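Local structure of coat protein (Tobacco streak virus, 4Y6X) at the interface of chains A and B. The protein self-assembles into the capsid of the virus, with a jelly-roll beta-barrel domain that pairs into a domain-swapped dimer, and binds viral RNA. Numbering follows the deposited sequence. Chains: chain A/B, Coat protein.

The interface of chains A and B. Residues chain A 157-158, 162, 165; chain B 18-19, 66, 68.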
ATOM      1  N   PRO A 157       8.028  -2.654  14.332  1.00 26.15           N
ATOM      2  CA  PRO A 157       8.147  -4.028  13.802  1.00 27.28           C
ATOM      3  C   PRO A 157       7.919  -5.086  14.890  1.00 28.89           C
ATOM      4  O   PRO A 157       8.129  -4.810  16.059  1.00 29.86           O
ATOM      5  CB  PRO A 157       9.599  -4.104  13.261  1.00 25.51           C
ATOM      6  CG  PRO A 157      10.093  -2.668  13.233  1.00 26.24           C
ATOM      7  CD  PRO A 157       9.319  -1.961  14.321  1.00 28.32           C
ATOM      8  N   PRO A 158       7.508  -6.297  14.517  1.00 32.10           N
ATOM      9  CA  PRO A 158       7.325  -7.312  15.567  1.00 33.36           C
ATOM     10  C   PRO A 158       8.633  -7.554  16.283  1.00 35.25           C
ATOM     11  O   PRO A 158       9.731  -7.375  15.715  1.00 31.95           O
ATOM     12  CB  PRO A 158       6.909  -8.576  14.804  1.00 36.53           C
ATOM     13  CG  PRO A 158       6.725  -8.210  13.366  1.00 36.54           C
ATOM     14  CD  PRO A 158       7.099  -6.752  13.163  1.00 36.09           C
ATOM     15  N   LEU A 162      14.132  -9.135  14.079  1.00 27.67           N
ATOM     16  CA  LEU A 162      15.569  -9.158  13.859  1.00 33.34           C
ATOM     17  C   LEU A 162      16.262 -10.382  14.457  1.00 31.85           C
ATOM     18  O   LEU A 162      17.441 -10.332  14.719  1.00 39.03           O
ATOM     19  CB  LEU A 162      16.243  -7.847  14.326  1.00 34.01           C
ATOM     20  CG  LEU A 162      15.908  -6.611  13.522  1.00 38.57           C
ATOM     21  CD1 LEU A 162      16.457  -5.360  14.206  1.00 44.64           C
ATOM     22  CD2 LEU A 162      16.408  -6.701  12.073  1.00 39.53           C
ATOM     23  N   GLN A 165      20.039 -11.773  12.670  1.00 33.75           N
ATOM     24  CA  GLN A 165      20.464 -10.559  11.940  1.00 42.46           C
ATOM     25  C   GLN A 165      21.978 -10.448  11.894  1.00 44.06           C
ATOM     26  O   GLN A 165      22.643 -11.455  11.956  1.00 48.05           O
ATOM     27  CB  GLN A 165      19.894  -9.267  12.531  1.00 42.94           C
ATOM     28  CG  GLN A 165      20.755  -8.716  13.650  1.00 49.06           C
ATOM     29  CD  GLN A 165      20.231  -7.409  14.232  1.00 50.69           C
ATOM     30  OE1 GLN A 165      19.683  -7.392  15.340  1.00 57.12           O
ATOM     31  NE2 GLN A 165      20.367  -6.325  13.479  1.00 47.47           N
TER
ATOM     32  N   SER B  18      16.955  -2.005  19.782  1.00 50.80           N
ATOM     33  CA  SER B  18      17.403  -1.850  18.376  1.00 50.17           C
ATOM     34  C   SER B  18      16.230  -1.790  17.402  1.00 46.94           C
ATOM     35  O   SER B  18      16.471  -1.534  16.231  1.00 53.34           O
ATOM     36  CB  SER B  18      18.515  -2.876  17.971  1.00 56.71           C
ATOM     37  OG  SER B  18      18.107  -4.239  17.916  1.00 53.38           O
ATOM     38  N   LEU B  19      14.978  -1.961  17.881  1.00 46.63           N
ATOM     39  CA  LEU B  19      13.773  -1.477  17.167  1.00 47.21           C
ATOM     40  C   LEU B  19      13.224  -0.147  17.658  1.00 43.37           C
ATOM     41  O   LEU B  19      12.253   0.377  17.083  1.00 42.57           O
ATOM     42  CB  LEU B  19      12.637  -2.488  17.209  1.00 41.76           C
ATOM     43  CG  LEU B  19      12.934  -3.875  16.655  1.00 42.23           C
ATOM     44  CD1 LEU B  19      11.712  -4.747  16.873  1.00 46.32           C
ATOM     45  CD2 LEU B  19      13.309  -3.824  15.190  1.00 38.98           C
ATOM     46  N   ARG B  66      16.667   3.667   8.107  1.00 24.29           N
ATOM     47  CA  ARG B  66      16.921   2.212   8.230  1.00 25.80           C
ATOM     48  C   ARG B  66      15.964   1.490   7.334  1.00 23.40           C
ATOM     49  O   ARG B  66      14.794   1.878   7.224  1.00 24.11           O
ATOM     50  CB  ARG B  66      16.644   1.740   9.657  1.00 28.34           C
ATOM     51  CG  ARG B  66      17.495   2.408  10.692  1.00 35.46           C
ATOM     52  CD  ARG B  66      17.200   1.975  12.122  1.00 36.21           C
ATOM     53  NE  ARG B  66      17.539   0.589  12.378  1.00 36.14           N
ATOM     54  CZ  ARG B  66      17.313  -0.015  13.554  1.00 40.20           C
ATOM     55  NH1 ARG B  66      16.719   0.647  14.557  1.00 41.59           N
ATOM     56  NH2 ARG B  66      17.618  -1.297  13.726  1.00 37.97           N
ATOM     57  N   LEU B  68      14.720  -2.497   7.221  1.00 20.65           N
ATOM     58  CA  LEU B  68      14.734  -3.832   7.789  1.00 22.62           C
ATOM     59  C   LEU B  68      14.106  -4.794   6.849  1.00 23.39           C
ATOM     60  O   LEU B  68      12.983  -4.535   6.332  1.00 23.10           O
ATOM     61  CB  LEU B  68      13.918  -3.908   9.052  1.00 27.21           C
ATOM     62  CG  LEU B  68      14.561  -3.492  10.389  1.00 30.99           C
ATOM     63  CD1 LEU B  68      15.486  -2.330  10.326  1.00 30.78           C
ATOM     64  CD2 LEU B  68      13.509  -3.307  11.477  1.00 30.99           C
TER
HETATM   65  O   HOH W   1      20.504  -5.165  17.272  1.00 57.94           O
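A:Leu162 and B:Leu19 meet at the apolar centre, methyl against methyl: CD1 of A:Leu162 lies 3.6 Å from CD2 of B:Leu19, and the two side chains run past each other in opposite directions. A:Leu162 hides 55 Å² against chain B, the largest share in this patch. Its other branch reaches the barrel strand 63-73, where CD2 of A:Leu162 sits 4.1 Å from CG of B:Leu68 and the side chains cross at about a right angle. CG of the A:Pro157 ring likewise spans both partner leucines, 3.9 Å from CD2 of B:Leu19 and close to CD2 of B:Leu68. With CG of B:Leu19 anti to the carbonyl carbon (chi1 -57°) and CD1 extended away from CA (chi2 176°), CD1 of B:Leu19 reaches to 3.5 Å from the backbone O of A:Pro158, leaving CD2 facing A:Leu162 and A:Pro157.

Toward the rim, NH1 and NH2 of B:Arg66 each donate to the carbonyl O of B:Ser18 at 2.8 Å, which would steady the adjoining B:Leu19. NH2 arrives nearly in line with the C=O bond, NH1 from 40° above the carbonyl plane. At the outer edge water 1 links the chains: its O lies 2.6 Å from the hydroxyl OG of B:Ser18. The O of water 1 is also 3.1 Å from the amide OE1 of A:Gln165. The patch contributes to holding the swapped C-terminal arm of chain A on the barrel of chain B and, with its two-fold twin, likely supports the domain-swapped dimer.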